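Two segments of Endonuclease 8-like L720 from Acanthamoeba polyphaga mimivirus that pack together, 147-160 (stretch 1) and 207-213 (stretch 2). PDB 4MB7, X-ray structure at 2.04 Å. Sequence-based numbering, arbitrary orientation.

Stretch 1, residues 147-160: DYNLFQSHLKNGIN
Stretch 2 (207-213) MFDCLCN

Two helices, 148-160 and 207-213, pack through side chains alone: their axes approach no closer than 12.5 Å, their N-to-C directions differ by 126°, and the nearest CA atoms, Ile159 CA and Phe208 CA, lie 9.4 Å apart. From Tyr148 to Asn160 and from Met207 to Asn213 phi/psi are mostly near -65/-40; Asp147, before the first helix, is at -117/103. It caps that helix, its OD1 (chi1 t) accepting from Leu150 N at 3.1 Å and 167°.

The apolar contact uses Phe151, Leu155 and Ile159, spaced four apart and therefore on one helix face, against Phe208 and Cys212, likewise spaced. All five CA-to-CB bonds point toward the partner. Ile159 (m, t) sets CD1 over the Phe208 ring face, 3.7 Å from the centroid and 8° off the normal, a CH-pi contact; Phe208 has chi1 -107°, between wells, and chi2 -68°. Leu155 (t, p) lies obliquely to that ring, Leu155 CD2 to Phe208 CD1 4.5 Å.

The sulfur contact is edge-on: Cys212 SG (chi1 m) lies 3.8 Å from Phe151 CE2 and 5.1 Å from the ring centroid, 86° off the normal, with Phe151 at chi1 t, chi2 81°. Cys212 SG also touches Leu155 CD2 at 3.5 Å.

Phe208 (58 Å²) and Cys212 (57 Å²) are covered most, then Ile159 (44 Å²); 282 Å² is buried, both sides summed. Apolar side chains suit this contact, which no hydrogen bond crosses. Tyr148 OH (chi1 t) comes within 3.9 Å of Asp209 OD1 (chi1 t), both CA-to-CB bonds running sideways.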

ATOM      1  N   ASP A 147      -1.548  15.685  -0.103  1.00 22.07           N
ATOM      2  CA  ASP A 147      -2.069  17.032  -0.293  1.00 26.39           C
ATOM      3  C   ASP A 147      -3.530  17.059   0.137  1.00 30.39           C
ATOM      4  O   ASP A 147      -4.406  16.595  -0.593  1.00 25.97           O
ATOM      5  CB  ASP A 147      -1.926  17.446  -1.762  1.00 28.12           C
ATOM      6  CG  ASP A 147      -2.236  18.915  -1.998  1.00 40.74           C
ATOM      7  OD1 ASP A 147      -3.292  19.395  -1.534  1.00 38.52           O
ATOM      8  OD2 ASP A 147      -1.419  19.593  -2.654  1.00 51.43           O
ATOM      9  N   TYR A 148      -3.780  17.608   1.324  1.00 23.21           N
ATOM     10  CA  TYR A 148      -5.116  17.629   1.915  1.00 24.79           C
ATOM     11  C   TYR A 148      -6.180  18.211   0.988  1.00 26.31           C
ATOM     12  O   TYR A 148      -7.203  17.576   0.736  1.00 26.64           O
ATOM     13  CB  TYR A 148      -5.106  18.400   3.241  1.00 30.40           C
ATOM     14  CG  TYR A 148      -6.455  18.462   3.924  1.00 35.12           C
ATOM     15  CD1 TYR A 148      -6.876  17.441   4.766  1.00 41.91           C
ATOM     16  CD2 TYR A 148      -7.311  19.541   3.725  1.00 28.49           C
ATOM     17  CE1 TYR A 148      -8.109  17.492   5.391  1.00 48.33           C
ATOM     18  CE2 TYR A 148      -8.545  19.599   4.345  1.00 32.59           C
ATOM     19  CZ  TYR A 148      -8.940  18.572   5.177  1.00 37.61           C
ATOM     20  OH  TYR A 148     -10.168  18.626   5.798  1.00 49.84           O
ATOM     21  N   ASN A 149      -5.936  19.418   0.486  1.00 26.98           N
ATOM     22  CA  ASN A 149      -6.913  20.094  -0.364  1.00 30.95           C
ATOM     23  C   ASN A 149      -7.222  19.340  -1.654  1.00 33.87           C
ATOM     24  O   ASN A 149      -8.380  19.244  -2.060  1.00 33.54           O
ATOM     25  CB  ASN A 149      -6.467  21.525  -0.675  1.00 45.24           C
ATOM     26  CG  ASN A 149      -6.634  22.458   0.512  1.00 51.85           C
ATOM     27  OD1 ASN A 149      -7.422  22.192   1.418  1.00 41.96           O
ATOM     28  ND2 ASN A 149      -5.895  23.560   0.507  1.00 45.32           N
ATOM     29  N   LEU A 150      -6.188  18.804  -2.292  1.00 28.37           N
ATOM     30  CA  LEU A 150      -6.371  18.046  -3.523  1.00 28.22           C
ATOM     31  C   LEU A 150      -7.061  16.710  -3.250  1.00 27.15           C
ATOM     32  O   LEU A 150      -7.863  16.243  -4.058  1.00 28.80           O
ATOM     33  CB  LEU A 150      -5.032  17.829  -4.231  1.00 26.81           C
ATOM     34  CG  LEU A 150      -5.107  17.195  -5.622  1.00 56.59           C
ATOM     35  CD1 LEU A 150      -6.135  17.911  -6.483  1.00 57.81           C
ATOM     36  CD2 LEU A 150      -3.743  17.215  -6.291  1.00 67.77           C
ATOM     37  N   PHE A 151      -6.749  16.106  -2.107  1.00 31.94           N
ATOM     38  CA  PHE A 151      -7.376  14.848  -1.710  1.00 27.93           C
ATOM     39  C   PHE A 151      -8.871  15.025  -1.487  1.00 28.62           C
ATOM     40  O   PHE A 151      -9.671  14.183  -1.892  1.00 31.88           O
ATOM     41  CB  PHE A 151      -6.724  14.288  -0.441  1.00 26.61           C
ATOM     42  CG  PHE A 151      -7.459  13.117   0.154  1.00 30.57           C
ATOM     43  CD1 PHE A 151      -7.286  11.840  -0.357  1.00 27.29           C
ATOM     44  CD2 PHE A 151      -8.323  13.292   1.226  1.00 31.65           C
ATOM     45  CE1 PHE A 151      -7.960  10.762   0.186  1.00 34.70           C
ATOM     46  CE2 PHE A 151      -9.001  12.219   1.771  1.00 37.14           C
ATOM     47  CZ  PHE A 151      -8.818  10.951   1.251  1.00 25.69           C
ATOM     48  N   GLN A 152      -9.241  16.122  -0.834  1.00 26.51           N
ATOM     49  CA  GLN A 152     -10.643  16.392  -0.531  1.00 32.95           C
ATOM     50  C   GLN A 152     -11.459  16.618  -1.798  1.00 34.61           C
ATOM     51  O   GLN A 152     -12.569  16.105  -1.925  1.00 30.31           O
ATOM     52  CB  GLN A 152     -10.776  17.592   0.412  1.00 36.33           C
ATOM     53  CG  GLN A 152     -10.292  17.321   1.828  1.00 35.93           C
ATOM     54  CD  GLN A 152     -11.130  16.276   2.544  1.00 62.69           C
ATOM     55  OE1 GLN A 152     -12.284  16.036   2.187  1.00 66.61           O
ATOM     56  NE2 GLN A 152     -10.550  15.649   3.561  1.00 61.11           N
ATOM     57  N   SER A 153     -10.902  17.384  -2.731  1.00 30.93           N
ATOM     58  CA  SER A 153     -11.562  17.639  -4.007  1.00 33.12           C
ATOM     59  C   SER A 153     -11.729  16.339  -4.787  1.00 47.61           C
ATOM     60  O   SER A 153     -12.783  16.076  -5.364  1.00 31.43           O
ATOM     61  CB  SER A 153     -10.754  18.638  -4.835  1.00 34.42           C
ATOM     62  OG  SER A 153     -10.521  19.833  -4.111  1.00 66.98           O
ATOM     63  N   HIS A 154     -10.674  15.531  -4.793  1.00 38.01           N
ATOM     64  CA  HIS A 154     -10.674  14.255  -5.493  1.00 34.87           C
ATOM     65  C   HIS A 154     -11.703  13.311  -4.884  1.00 37.51           C
ATOM     66  O   HIS A 154     -12.436  12.627  -5.599  1.00 33.26           O
ATOM     67  CB  HIS A 154      -9.278  13.629  -5.432  1.00 28.59           C
ATOM     68  CG  HIS A 154      -9.135  12.381  -6.243  1.00 28.66           C
ATOM     69  ND1 HIS A 154      -8.731  11.181  -5.697  1.00 32.90           N
ATOM     70  CD2 HIS A 154      -9.336  12.146  -7.561  1.00 37.30           C
ATOM     71  CE1 HIS A 154      -8.690  10.261  -6.644  1.00 26.19           C
ATOM     72  NE2 HIS A 154      -9.055  10.820  -7.784  1.00 42.85           N
ATOM     73  N   LEU A 155     -11.758  13.288  -3.556  1.00 30.91           N
ATOM     74  CA  LEU A 155     -12.688  12.429  -2.833  1.00 35.10           C
ATOM     75  C   LEU A 155     -14.147  12.774  -3.131  1.00 35.77           C
ATOM     76  O   LEU A 155     -14.993  11.884  -3.230  1.00 32.53           O
ATOM     77  CB  LEU A 155     -12.428  12.511  -1.328  1.00 27.21           C
ATOM     78  CG  LEU A 155     -13.360  11.677  -0.447  1.00 40.40           C
ATOM     79  CD1 LEU A 155     -13.249  10.204  -0.798  1.00 47.48           C
ATOM     80  CD2 LEU A 155     -13.060  11.904   1.024  1.00 38.05           C
ATOM     81  N   LYS A 156     -14.435  14.064  -3.276  1.00 36.51           N
ATOM     82  CA  LYS A 156     -15.796  14.512  -3.559  1.00 41.55           C
ATOM     83  C   LYS A 156     -16.300  13.993  -4.904  1.00 39.23           C
ATOM     84  O   LYS A 156     -17.484  13.692  -5.055  1.00 38.48           O
ATOM     85  CB  LYS A 156     -15.893  16.038  -3.501  1.00 48.68           C
ATOM     86  CG  LYS A 156     -15.663  16.612  -2.111  1.00 59.09           C
ATOM     87  CD  LYS A 156     -15.820  18.123  -2.094  1.00 69.68           C
ATOM     88  CE  LYS A 156     -15.327  18.711  -0.779  1.00 84.23           C
ATOM     89  NZ  LYS A 156     -15.987  18.083   0.399  1.00 83.64           N
ATOM     90  N   ASN A 157     -15.400  13.882  -5.876  1.00 32.27           N
ATOM     91  CA  ASN A 157     -15.756  13.303  -7.166  1.00 39.17           C
ATOM     92  C   ASN A 157     -16.082  11.818  -7.048  1.00 44.75           C
ATOM     93  O   ASN A 157     -17.040  11.335  -7.650  1.00 55.86           O
ATOM     94  CB  ASN A 157     -14.642  13.522  -8.192  1.00 50.54           C
ATOM     95  CG  ASN A 157     -14.566  14.957  -8.673  1.00 65.20           C
ATOM     96  OD1 ASN A 157     -15.564  15.677  -8.673  1.00 73.02           O
ATOM     97  ND2 ASN A 157     -13.378  15.381  -9.092  1.00 71.57           N
ATOM     98  N   GLY A 158     -15.284  11.102  -6.260  1.00 40.75           N
ATOM     99  CA  GLY A 158     -15.474   9.675  -6.072  1.00 36.14           C
ATOM    100  C   GLY A 158     -16.742   9.328  -5.317  1.00 47.38           C
ATOM    101  O   GLY A 158     -17.345   8.280  -5.551  1.00 35.82           O
ATOM    102  N   ILE A 159     -17.140  10.206  -4.403  1.00 39.51           N
ATOM    103  CA  ILE A 159     -18.374  10.020  -3.645  1.00 49.53           C
ATOM    104  C   ILE A 159     -19.583  10.083  -4.577  1.00 64.26           C
ATOM    105  O   ILE A 159     -20.537   9.318  -4.429  1.00 42.46           O
ATOM    106  CB  ILE A 159     -18.497  11.066  -2.514  1.00 41.69           C
ATOM    107  CG1 ILE A 159     -17.421  10.823  -1.453  1.00 31.76           C
ATOM    108  CG2 ILE A 159     -19.881  11.026  -1.877  1.00 31.12           C
ATOM    109  CD1 ILE A 159     -17.389  11.864  -0.353  1.00 36.00           C
ATOM    110  N   ASN A 160     -19.525  10.985  -5.552  1.00 33.06           N
ATOM    111  CA  ASN A 160     -20.593  11.122  -6.534  1.00 51.37           C
ATOM    112  C   ASN A 160     -20.618   9.964  -7.528  1.00 58.78           C
ATOM    113  O   ASN A 160     -21.685   9.523  -7.954  1.00 69.68           O
ATOM    114  CB  ASN A 160     -20.465  12.451  -7.281  1.00 50.44           C
ATOM    115  N   MET A 207     -19.554  13.062   8.462  1.00 33.05           N
ATOM    116  CA  MET A 207     -19.122  11.686   8.688  1.00 33.27           C
ATOM    117  C   MET A 207     -18.061  11.199   7.701  1.00 28.26           C
ATOM    118  O   MET A 207     -17.260  10.327   8.031  1.00 34.17           O
ATOM    119  CB  MET A 207     -20.316  10.729   8.727  1.00 40.74           C
ATOM    120  CG  MET A 207     -21.195  10.912   9.954  1.00 59.27           C
ATOM    121  SD  MET A 207     -20.243  11.029  11.483  1.00 52.99           S
ATOM    122  CE  MET A 207     -19.509   9.399  11.550  1.00 46.41           C
ATOM    123  N   PHE A 208     -18.088  11.696   6.478  1.00 31.95           N
ATOM    124  CA  PHE A 208     -16.986  11.443   5.564  1.00 33.97           C
ATOM    125  C   PHE A 208     -15.705  12.116   6.034  1.00 36.14           C
ATOM    126  O   PHE A 208     -14.620  11.568   5.929  1.00 28.63           O
ATOM    127  CB  PHE A 208     -17.321  11.809   4.130  1.00 31.92           C
ATOM    128  CG  PHE A 208     -17.538  10.618   3.264  1.00 40.55           C
ATOM    129  CD1 PHE A 208     -16.488   9.786   2.945  1.00 38.63           C
ATOM    130  CD2 PHE A 208     -18.794  10.303   2.803  1.00 34.38           C
ATOM    131  CE1 PHE A 208     -16.684   8.674   2.163  1.00 43.74           C
ATOM    132  CE2 PHE A 208     -19.000   9.195   2.021  1.00 30.55           C
ATOM    133  CZ  PHE A 208     -17.945   8.375   1.704  1.00 45.88           C
ATOM    134  N   ASP A 209     -15.851  13.323   6.549  1.00 26.20           N
ATOM    135  CA  ASP A 209     -14.721  14.027   7.134  1.00 37.38           C
ATOM    136  C   ASP A 209     -14.246  13.240   8.345  1.00 29.87           C
ATOM    137  O   ASP A 209     -13.047  13.114   8.591  1.00 22.62           O
ATOM    138  CB  ASP A 209     -15.126  15.444   7.542  1.00 37.04           C
ATOM    139  CG  ASP A 209     -13.978  16.227   8.148  1.00 66.85           C
ATOM    140  OD1 ASP A 209     -13.162  16.778   7.379  1.00 44.76           O
ATOM    141  OD2 ASP A 209     -13.893  16.297   9.391  1.00 36.21           O
ATOM    142  N   CYS A 210     -15.205  12.693   9.088  1.00 22.21           N
ATOM    143  CA  CYS A 210     -14.915  11.882  10.261  1.00 23.75           C
ATOM    144  C   CYS A 210     -14.115  10.632   9.892  1.00 26.53           C
ATOM    145  O   CYS A 210     -13.157  10.274  10.578  1.00 23.37           O
ATOM    146  CB  CYS A 210     -16.216  11.489  10.959  1.00 29.06           C
ATOM    147  SG  CYS A 210     -16.004  10.827  12.621  1.00 39.93           S
ATOM    148  N   LEU A 211     -14.514   9.975   8.805  1.00 21.42           N
ATOM    149  CA  LEU A 211     -13.827   8.775   8.326  1.00 24.71           C
ATOM    150  C   LEU A 211     -12.382   9.048   7.925  1.00 18.84           C
ATOM    151  O   LEU A 211     -11.482   8.267   8.241  1.00 21.53           O
ATOM    152  CB  LEU A 211     -14.578   8.158   7.144  1.00 24.16           C
ATOM    153  CG  LEU A 211     -15.655   7.124   7.472  1.00 52.60           C
ATOM    154  CD1 LEU A 211     -16.324   6.626   6.199  1.00 28.35           C
ATOM    155  CD2 LEU A 211     -15.052   5.966   8.251  1.00 31.38           C
ATOM    156  N   CYS A 212     -12.165  10.155   7.224  1.00 20.41           N
ATOM    157  CA  CYS A 212     -10.826  10.519   6.773  1.00 23.19           C
ATOM    158  C   CYS A 212      -9.906  10.834   7.946  1.00 19.86           C
ATOM    159  O   CYS A 212      -8.739  10.450   7.946  1.00 21.23           O
ATOM    160  CB  CYS A 212     -10.884  11.704   5.808  1.00 27.71           C
ATOM    161  SG  CYS A 212     -11.748  11.341   4.266  1.00 37.10           S
ATOM    162  N   ASN A 213     -10.435  11.535   8.944  1.00 19.04           N
ATOM    163  CA  ASN A 213      -9.662  11.837  10.143  1.00 19.54           C
ATOM    164  C   ASN A 213      -9.313  10.566  10.909  1.00 23.61           C
ATOM    165  O   ASN A 213      -8.204  10.423  11.422  1.00 18.84           O
ATOM    166  CB  ASN A 213     -10.417  12.811  11.049  1.00 21.23           C
ATOM    167  CG  ASN A 213     -10.494  14.213  10.465  1.00 27.54           C
ATOM    168  OD1 ASN A 213     -11.576  14.737  10.218  1.00 40.20           O
ATOM    169  ND2 ASN A 213      -9.340  14.826  10.250  1.00 32.73           N
TER